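Local coordinates for ATP grasp ligase (Microcystis aeruginosa MRC, PDB 5IG9), which probably catalyses ATP-dependent bond formation at the carboxylates of a peptide substrate, as ATP-grasp ligases related to ribosomal S6-glutamic acid ligase do, at residues 165-170 with 202-207; 68-73 with 110-115; 36-41 with 79-84. One frame throughout, in Å; residues are numbered along the deposited sequence.

Contact 1. Residues 165-170 with 202-207; sequences TKMLSQ and CPMTFQ
K166 and T205 form an antiparallel hydrogen-bonded pair, with K166 N to T205 O at 2.8 Å and T205 N to K166 O at 3.1 Å. T165 and F206 form the adjoining non-hydrogen-bonded pair. Beyond M167 the two chains diverge. T165 OG1 also donates to T205 O at 3.3 Å, from 62° above the carbonyl plane. One carbonyl oxygen thus takes two donors. OG1 is anti to the backbone N (chi1 -167°), and it also lies over one face of the F206 ring. The strands are the central pair of a four-stranded antiparallel sheet, consistent with the smaller sheet-bearing part of the ATP-grasp fold. Strands 142-145 and 186-187 flank them, and helix 148-157 packs on the F206 side chain through V151 and F154. Next along segment 165-170, M167 meets M204. M204 CE reaches M167 SD at 3.6 Å, and M167 CE lies 4.0 Å from C202 SG. L168 meets T205 at about a right angle, with CG of L168 facing OG1. K166 passes obliquely by Q207, its CE 3.6 Å from Q207 OE1. Q207 NE2 is hydrogen-bonded to T142 OG1. E96 of the second subunit accepts from L168 N and S169 OG.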
loop_
_atom_site.group_PDB
_atom_site.type_symbol
_atom_site.label_atom_id
_atom_site.label_comp_id
_atom_site.label_asym_id
_atom_site.label_seq_id
_atom_site.Cartn_x
_atom_site.Cartn_y
_atom_site.Cartn_z
ATOM N N THR A 165 -18.298 -10.717 12.221
ATOM C CA THR A 165 -17.455 -10.765 11.038
ATOM C C THR A 165 -17.313 -9.362 10.468
ATOM O O THR A 165 -18.178 -8.500 10.664
ATOM C CB THR A 165 -18.010 -11.711 9.965
ATOM O OG1 THR A 165 -17.006 -11.942 8.972
ATOM C CG2 THR A 165 -19.236 -11.110 9.298
ATOM N N LYS A 166 -16.203 -9.137 9.773
ATOM C CA LYS A 166 -15.943 -7.843 9.163
ATOM C C LYS A 166 -14.942 -8.031 8.035
ATOM O O LYS A 166 -14.251 -9.050 7.952
ATOM C CB LYS A 166 -15.430 -6.827 10.185
ATOM C CG LYS A 166 -14.081 -7.178 10.801
ATOM C CD LYS A 166 -13.759 -6.243 11.962
ATOM C CE LYS A 166 -12.369 -6.494 12.532
ATOM N NZ LYS A 166 -11.276 -6.091 11.600
ATOM N N MET A 167 -14.884 -7.032 7.162
ATOM C CA MET A 167 -13.961 -7.022 6.039
ATOM C C MET A 167 -12.754 -6.159 6.379
ATOM O O MET A 167 -12.882 -5.124 7.039
ATOM C CB MET A 167 -14.649 -6.497 4.777
ATOM C CG MET A 167 -15.850 -7.322 4.333
ATOM S SD MET A 167 -15.401 -8.901 3.584
ATOM C CE MET A 167 -14.822 -8.367 1.974
ATOM N N LEU A 168 -11.577 -6.599 5.935
ATOM C CA LEU A 168 -10.370 -5.804 6.115
ATOM C C LEU A 168 -10.304 -4.618 5.162
ATOM O O LEU A 168 -9.540 -3.679 5.411
ATOM C CB LEU A 168 -9.126 -6.676 5.930
ATOM C CG LEU A 168 -8.859 -7.767 6.968
ATOM C CD1 LEU A 168 -7.601 -8.542 6.606
ATOM C CD2 LEU A 168 -8.740 -7.172 8.362
ATOM N N SER A 169 -11.089 -4.637 4.090
ATOM C CA SER A 169 -11.044 -3.616 3.056
ATOM C C SER A 169 -12.272 -2.720 3.133
ATOM O O SER A 169 -13.307 -3.086 3.695
ATOM C CB SER A 169 -10.954 -4.253 1.663
ATOM O OG SER A 169 -12.133 -4.979 1.355
ATOM N N GLN A 170 -12.135 -1.528 2.558
ATOM C CA GLN A 170 -13.228 -0.575 2.431
ATOM C C GLN A 170 -13.691 -0.551 0.983
ATOM O O GLN A 170 -12.871 -0.425 0.066
ATOM C CB GLN A 170 -12.799 0.827 2.872
ATOM C CG GLN A 170 -12.319 0.916 4.313
ATOM C CD GLN A 170 -12.269 2.346 4.825
ATOM O OE1 GLN A 170 -11.208 2.852 5.192
ATOM N NE2 GLN A 170 -13.423 3.003 4.858
ATOM N N CYS A 202 -13.843 -15.545 -1.314
ATOM C CA CYS A 202 -13.419 -14.357 -0.584
ATOM C C CYS A 202 -13.382 -14.653 0.910
ATOM O O CYS A 202 -14.414 -15.002 1.499
ATOM C CB CYS A 202 -14.353 -13.179 -0.858
ATOM S SG CYS A 202 -13.828 -11.645 -0.063
ATOM N N PRO A 203 -12.225 -14.534 1.553
ATOM C CA PRO A 203 -12.160 -14.739 3.002
ATOM C C PRO A 203 -12.838 -13.599 3.744
ATOM O O PRO A 203 -13.196 -12.564 3.179
ATOM C CB PRO A 203 -10.658 -14.777 3.293
ATOM C CG PRO A 203 -10.062 -13.956 2.207
ATOM C CD PRO A 203 -10.904 -14.222 0.984
ATOM N N MET A 204 -13.022 -13.812 5.042
ATOM C CA MET A 204 -13.509 -12.770 5.931
ATOM C C MET A 204 -12.704 -12.818 7.217
ATOM O O MET A 204 -11.942 -13.757 7.466
ATOM C CB MET A 204 -15.005 -12.912 6.222
ATOM C CG MET A 204 -15.885 -12.775 5.000
ATOM S SD MET A 204 -17.587 -12.357 5.407
ATOM C CE MET A 204 -17.379 -10.687 6.015
ATOM N N THR A 205 -12.875 -11.788 8.037
ATOM C CA THR A 205 -12.216 -11.691 9.331
ATOM C C THR A 205 -13.269 -11.832 10.421
ATOM O O THR A 205 -14.225 -11.049 10.472
ATOM C CB THR A 205 -11.458 -10.369 9.471
ATOM O OG1 THR A 205 -10.428 -10.300 8.477
ATOM C CG2 THR A 205 -10.821 -10.266 10.846
ATOM N N PHE A 206 -13.098 -12.833 11.279
ATOM C CA PHE A 206 -14.016 -13.111 12.372
ATOM C C PHE A 206 -13.354 -12.782 13.701
ATOM O O PHE A 206 -12.144 -12.964 13.873
ATOM C CB PHE A 206 -14.459 -14.577 12.350
ATOM C CG PHE A 206 -15.050 -15.002 11.043
ATOM C CD1 PHE A 206 -14.244 -15.496 10.033
ATOM C CD2 PHE A 206 -16.410 -14.889 10.813
ATOM C CE1 PHE A 206 -14.781 -15.880 8.827
ATOM C CE2 PHE A 206 -16.953 -15.272 9.607
ATOM C CZ PHE A 206 -16.138 -15.769 8.612
ATOM N N GLN A 207 -14.158 -12.292 14.644
ATOM C CA GLN A 207 -13.646 -11.826 15.925
ATOM C C GLN A 207 -14.554 -12.252 17.068
ATOM O O GLN A 207 -15.777 -12.316 16.914
ATOM C CB GLN A 207 -13.501 -10.300 15.946
ATOM C CG GLN A 207 -12.209 -9.797 15.336
ATOM C CD GLN A 207 -11.954 -8.338 15.645
ATOM O OE1 GLN A 207 -12.883 -7.568 15.877
ATOM N NE2 GLN A 207 -10.686 -7.952 15.657
#

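Contact 2. Residues 68-73 with 110-115; sequences SAVWYR and GFHLDP
V70 and W71 pair in parallel with H112 and L113 in a beta-alpha-beta crossover: strand 69-72, helix 87-107, strand 111-113. The unit belongs to the Rossmann-like pre-ATP-grasp domain. The strand directions differ by 13°. V70 N donates to F111 O at 2.8 Å, L113 N to V70 O at 2.9 Å, and Y72 N to L113 O at 3.0 Å. A weak bond joins F111 N to S68 O. The Y72 donor stands above the L113 carbonyl plane, and Y72 is also the centre of an inverse gamma turn. V70 and H112 lie side by side, with V70 CB 3.6 Å from H112 ND1. H112 NE2 is hydrogen-bonded to L108 O, so NE2 probably carries the proton. A cis peptide precedes D114, whose carboxylate accepts from N276 N. The W71 indole has CG anti to the backbone N (chi1 -169°). Its CD1 edge meets L113 O in the ring plane at 3.2 Å, and CD1 lies 3.8 Å from L113 CD2. R73 CB sits over the centre of one indole face, and I15, V18 and L321 pack on the W71 side chain. An alanine at W71 would probably leave L113 CD2 without its indole partner and open a gap toward I15 and V18 of helix 14-23. The parallel main-chain bonds satisfy peptide groups of the buried residues V70 and L113.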
loop_
_atom_site.group_PDB
_atom_site.type_symbol
_atom_site.label_atom_id
_atom_site.label_comp_id
_atom_site.label_asym_id
_atom_site.label_seq_id
_atom_site.Cartn_x
_atom_site.Cartn_y
_atom_site.Cartn_z
ATOM N N SER A 68 6.992 22.878 3.989
ATOM C CA SER A 68 7.642 22.596 5.261
ATOM C C SER A 68 6.985 21.458 6.032
ATOM O O SER A 68 7.626 20.880 6.915
ATOM C CB SER A 68 7.658 23.856 6.137
ATOM O OG SER A 68 6.342 24.323 6.386
ATOM N N ALA A 69 5.735 21.123 5.720
ATOM C CA ALA A 69 5.033 20.041 6.395
ATOM C C ALA A 69 3.977 19.481 5.457
ATOM O O ALA A 69 3.474 20.187 4.578
ATOM C CB ALA A 69 4.386 20.505 7.703
ATOM N N VAL A 70 3.647 18.203 5.655
ATOM C CA VAL A 70 2.645 17.505 4.856
ATOM C C VAL A 70 1.648 16.839 5.793
ATOM O O VAL A 70 2.039 16.077 6.685
ATOM C CB VAL A 70 3.277 16.451 3.924
ATOM C CG1 VAL A 70 2.190 15.730 3.137
ATOM C CG2 VAL A 70 4.282 17.092 2.986
ATOM N N TRP A 71 0.364 17.110 5.581
ATOM C CA TRP A 71 -0.712 16.421 6.284
ATOM C C TRP A 71 -1.267 15.347 5.355
ATOM O O TRP A 71 -2.021 15.647 4.423
ATOM C CB TRP A 71 -1.806 17.391 6.720
ATOM C CG TRP A 71 -2.790 16.769 7.663
ATOM C CD1 TRP A 71 -2.605 15.644 8.414
ATOM C CD2 TRP A 71 -4.116 17.229 7.949
ATOM N NE1 TRP A 71 -3.732 15.380 9.154
ATOM C CE2 TRP A 71 -4.674 16.337 8.885
ATOM C CE3 TRP A 71 -4.885 18.311 7.507
ATOM C CZ2 TRP A 71 -5.964 16.494 9.386
ATOM C CZ3 TRP A 71 -6.165 18.464 8.005
ATOM C CH2 TRP A 71 -6.692 17.561 8.934
ATOM N N TYR A 72 -0.885 14.097 5.610
ATOM C CA TYR A 72 -1.318 12.956 4.802
ATOM C C TYR A 72 -2.723 12.574 5.258
ATOM O O TYR A 72 -2.940 11.607 5.994
ATOM C CB TYR A 72 -0.325 11.807 4.946
ATOM C CG TYR A 72 -0.484 10.686 3.948
ATOM C CD1 TYR A 72 -0.527 10.942 2.584
ATOM C CD2 TYR A 72 -0.562 9.367 4.370
ATOM C CE1 TYR A 72 -0.663 9.916 1.671
ATOM C CE2 TYR A 72 -0.697 8.335 3.467
ATOM C CZ TYR A 72 -0.745 8.613 2.118
ATOM O OH TYR A 72 -0.878 7.586 1.211
ATOM N N ARG A 73 -3.696 13.361 4.801
ATOM C CA ARG A 73 -5.070 13.298 5.322
ATOM C C ARG A 73 -5.933 12.330 4.515
ATOM O O ARG A 73 -6.196 11.208 4.958
ATOM C CB ARG A 73 -5.663 14.710 5.361
ATOM C CG ARG A 73 -7.177 14.806 5.473
ATOM C CD ARG A 73 -7.709 14.260 6.779
ATOM N NE ARG A 73 -9.164 14.355 6.810
ATOM C CZ ARG A 73 -9.925 13.878 7.787
ATOM N NH1 ARG A 73 -9.370 13.266 8.825
ATOM N NH2 ARG A 73 -11.242 14.015 7.723
ATOM N N GLY A 110 10.878 17.498 4.954
ATOM C CA GLY A 110 10.073 18.142 5.962
ATOM C C GLY A 110 9.350 17.141 6.838
ATOM O O GLY A 110 9.615 15.936 6.828
ATOM N N PHE A 111 8.400 17.661 7.611
ATOM C CA PHE A 111 7.666 16.852 8.573
ATOM C C PHE A 111 6.393 16.299 7.942
ATOM O O PHE A 111 5.608 17.049 7.352
ATOM C CB PHE A 111 7.333 17.675 9.817
ATOM C CG PHE A 111 6.577 16.910 10.860
ATOM C CD1 PHE A 111 7.216 15.959 11.639
ATOM C CD2 PHE A 111 5.229 17.141 11.063
ATOM C CE1 PHE A 111 6.521 15.250 12.602
ATOM C CE2 PHE A 111 4.527 16.439 12.025
ATOM C CZ PHE A 111 5.174 15.490 12.794
ATOM N N HIS A 112 6.189 14.991 8.074
ATOM C CA HIS A 112 5.018 14.318 7.532
ATOM C C HIS A 112 4.121 13.825 8.663
ATOM O O HIS A 112 4.605 13.291 9.666
ATOM C CB HIS A 112 5.419 13.143 6.641
ATOM C CG HIS A 112 6.053 13.552 5.348
ATOM N ND1 HIS A 112 5.366 13.565 4.155
ATOM C CD2 HIS A 112 7.310 13.960 5.061
ATOM C CE1 HIS A 112 6.172 13.964 3.188
ATOM N NE2 HIS A 112 7.359 14.209 3.711
ATOM N N LEU A 113 2.814 14.000 8.489
ATOM C CA LEU A 113 1.834 13.522 9.457
ATOM C C LEU A 113 0.705 12.763 8.761
ATOM O O LEU A 113 -0.333 13.345 8.447
ATOM C CB LEU A 113 1.256 14.688 10.263
ATOM C CG LEU A 113 0.312 14.355 11.421
ATOM C CD1 LEU A 113 1.100 13.984 12.665
ATOM C CD2 LEU A 113 -0.635 15.507 11.695
ATOM N N ASP A 114 0.908 11.471 8.506
ATOM C CA ASP A 114 2.155 10.775 8.805
ATOM C C ASP A 114 2.829 10.332 7.509
ATOM O O ASP A 114 2.209 10.387 6.448
ATOM C CB ASP A 114 1.888 9.569 9.709
ATOM C CG ASP A 114 1.620 9.969 11.144
ATOM O OD1 ASP A 114 2.566 10.432 11.815
ATOM O OD2 ASP A 114 0.467 9.811 11.601
ATOM N N PRO A 115 4.094 9.912 7.579
ATOM C CA PRO A 115 4.753 9.393 6.377
ATOM C C PRO A 115 4.000 8.214 5.781
ATOM O O PRO A 115 3.380 7.418 6.488
ATOM C CB PRO A 115 6.134 8.973 6.884
ATOM C CG PRO A 115 6.384 9.870 8.033
ATOM C CD PRO A 115 5.050 10.078 8.691
#

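Contact 3. Residues 36-41 with 79-84; sequences RFPTEV and LKLPDG
R36 and K80 run side by side through their aliphatic parts, R36 CG lying 3.6 Å from K80 CD. The other apolar contact is between L81 CD2 and P38 CD at 4.2 Å, the two side chains crossing at about a right angle. A cis peptide precedes P38. The T39 hydroxyl passes close to the same L81 methyl, OG1 3.9 Å from CD2. One polar pair meets without a hydrogen bond, T39 OG1 and K80 O at 3.6 Å. E40 OE2 lies against the aliphatic CD of K80 at 3.5 Å. These loops lie beyond the C-terminal ends of strands 29-33 and 69-72, in the Rossmann-like domain. Both rest on helix 87-107, P38 against C97 and L81 against S93. Within 36-41 a salt bridge joins R36 NE to E40 OE1 at 3.0 Å, nearly straight and in the guanidinium plane, though from above the carboxylate plane. D57 and D33 take R36 NH2 and NH1, so three acidic side chains grip one guanidinium. K80 NZ stays 5.0 Å from E40 OE2, perhaps with some attraction. Among backbone bonds, R36 O accepts from both E40 N and V41 N. P38 and P82 also pack on Q200 and F201 of the second subunit.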
loop_
_atom_site.group_PDB
_atom_site.type_symbol
_atom_site.label_atom_id
_atom_site.label_comp_id
_atom_site.label_asym_id
_atom_site.label_seq_id
_atom_site.Cartn_x
_atom_site.Cartn_y
_atom_site.Cartn_z
ATOM N N ARG A 36 -9.462 16.020 -7.642
ATOM C CA ARG A 36 -9.505 16.978 -8.737
ATOM C C ARG A 36 -8.231 16.968 -9.572
ATOM O O ARG A 36 -8.008 17.892 -10.361
ATOM C CB ARG A 36 -9.786 18.379 -8.188
ATOM C CG ARG A 36 -11.158 18.480 -7.537
ATOM C CD ARG A 36 -11.431 19.847 -6.940
ATOM N NE ARG A 36 -10.958 20.933 -7.789
ATOM C CZ ARG A 36 -10.047 21.823 -7.411
ATOM N NH1 ARG A 36 -9.523 21.757 -6.194
ATOM N NH2 ARG A 36 -9.666 22.785 -8.242
ATOM N N PHE A 37 -7.394 15.951 -9.402
ATOM C CA PHE A 37 -6.255 15.677 -10.269
ATOM C C PHE A 37 -6.571 14.391 -11.017
ATOM O O PHE A 37 -7.050 13.436 -10.412
ATOM C CB PHE A 37 -4.966 15.543 -9.448
ATOM C CG PHE A 37 -3.820 14.899 -10.190
ATOM C CD1 PHE A 37 -2.980 15.659 -10.991
ATOM C CD2 PHE A 37 -3.565 13.543 -10.062
ATOM C CE1 PHE A 37 -1.923 15.071 -11.665
ATOM C CE2 PHE A 37 -2.508 12.952 -10.735
ATOM C CZ PHE A 37 -1.687 13.718 -11.537
ATOM N N PRO A 38 -6.294 14.344 -12.330
ATOM C CA PRO A 38 -5.633 15.347 -13.171
ATOM C C PRO A 38 -6.588 16.260 -13.933
ATOM O O PRO A 38 -6.142 17.114 -14.701
ATOM C CB PRO A 38 -4.848 14.484 -14.148
ATOM C CG PRO A 38 -5.770 13.320 -14.377
ATOM C CD PRO A 38 -6.485 13.079 -13.062
ATOM N N THR A 39 -7.892 16.071 -13.717
ATOM C CA THR A 39 -8.896 16.780 -14.504
ATOM C C THR A 39 -8.824 18.295 -14.309
ATOM O O THR A 39 -9.059 19.050 -15.261
ATOM C CB THR A 39 -10.289 16.247 -14.151
ATOM O OG1 THR A 39 -10.368 14.857 -14.500
ATOM C CG2 THR A 39 -11.381 17.006 -14.902
ATOM N N GLU A 40 -8.489 18.766 -13.106
ATOM C CA GLU A 40 -8.489 20.209 -12.866
ATOM C C GLU A 40 -7.172 20.737 -12.322
ATOM O O GLU A 40 -6.750 21.829 -12.713
ATOM C CB GLU A 40 -9.635 20.572 -11.895
ATOM C CG GLU A 40 -10.978 20.002 -12.312
ATOM C CD GLU A 40 -12.042 20.160 -11.253
ATOM O OE1 GLU A 40 -12.041 21.196 -10.552
ATOM O OE2 GLU A 40 -12.877 19.239 -11.116
ATOM N N VAL A 41 -6.511 19.992 -11.444
ATOM C CA VAL A 41 -5.281 20.449 -10.807
ATOM C C VAL A 41 -4.091 20.025 -11.653
ATOM O O VAL A 41 -4.021 18.884 -12.123
ATOM C CB VAL A 41 -5.170 19.899 -9.371
ATOM C CG1 VAL A 41 -3.927 20.430 -8.673
ATOM C CG2 VAL A 41 -6.418 20.245 -8.575
ATOM N N LEU A 79 -10.709 10.633 -8.558
ATOM C CA LEU A 79 -12.109 10.223 -8.509
ATOM C C LEU A 79 -12.950 11.002 -9.510
ATOM O O LEU A 79 -13.839 10.437 -10.160
ATOM C CB LEU A 79 -12.667 10.400 -7.099
ATOM C CG LEU A 79 -12.173 9.423 -6.032
ATOM C CD1 LEU A 79 -13.153 9.394 -4.871
ATOM C CD2 LEU A 79 -11.978 8.031 -6.614
ATOM N N LYS A 80 -12.674 12.295 -9.665
ATOM C CA LYS A 80 -13.410 13.126 -10.609
ATOM C C LYS A 80 -13.066 12.830 -12.078
ATOM O O LYS A 80 -13.344 13.666 -12.938
ATOM C CB LYS A 80 -13.177 14.608 -10.298
ATOM C CG LYS A 80 -14.059 15.154 -9.176
ATOM C CD LYS A 80 -13.913 16.655 -9.044
ATOM C CE LYS A 80 -15.264 17.336 -9.159
ATOM N NZ LYS A 80 -16.157 17.061 -7.995
ATOM N N LEU A 81 -12.484 11.677 -12.387
ATOM C CA LEU A 81 -12.373 11.279 -13.780
ATOM C C LEU A 81 -13.768 11.024 -14.343
ATOM O O LEU A 81 -14.618 10.458 -13.651
ATOM C CB LEU A 81 -11.520 10.022 -13.932
ATOM C CG LEU A 81 -10.007 10.235 -13.904
ATOM C CD1 LEU A 81 -9.268 8.904 -13.926
ATOM C CD2 LEU A 81 -9.579 11.106 -15.070
ATOM N N PRO A 82 -14.039 11.433 -15.583
ATOM C CA PRO A 82 -15.399 11.310 -16.119
ATOM C C PRO A 82 -15.909 9.877 -16.090
ATOM O O PRO A 82 -15.163 8.922 -16.325
ATOM C CB PRO A 82 -15.259 11.825 -17.554
ATOM C CG PRO A 82 -14.113 12.754 -17.505
ATOM C CD PRO A 82 -13.148 12.139 -16.522
ATOM N N ASP A 83 -17.204 9.738 -15.806
ATOM C CA ASP A 83 -17.822 8.418 -15.793
ATOM C C ASP A 83 -17.902 7.828 -17.196
ATOM O O ASP A 83 -17.827 6.604 -17.364
ATOM C CB ASP A 83 -19.214 8.497 -15.166
ATOM C CG ASP A 83 -19.928 9.801 -15.487
ATOM O OD1 ASP A 83 -19.246 10.838 -15.649
ATOM O OD2 ASP A 83 -21.175 9.789 -15.566
ATOM N N GLY A 84 -18.042 8.676 -18.215
ATOM C CA GLY A 84 -18.208 8.196 -19.569
ATOM C C GLY A 84 -16.906 7.779 -20.221
ATOM O O GLY A 84 -16.832 7.600 -21.443
#

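Overall arrangement
From the N terminus, contact 3 opens first at 36-41, after strand 29-33. Contact 2 opens at 68-73, contact 3 closes at 79-84, and contact 2 closes at 110-115. The two therefore cross, within the pre-ATP-grasp domain. Contact 2 joins neighbouring strands of the parallel sheet. Contact 3 ties together loops that follow two strands of that sheet, about 24 Å away between centres. Contact 1 comes later in series and closes a 31-residue excursion in the four-stranded antiparallel sheet. Its centre is about 30 Å from that of contact 2, on the opposite side of the chain's centre. Contacts 1 and 3 both touch the second subunit: P203 packs on F37 of that copy.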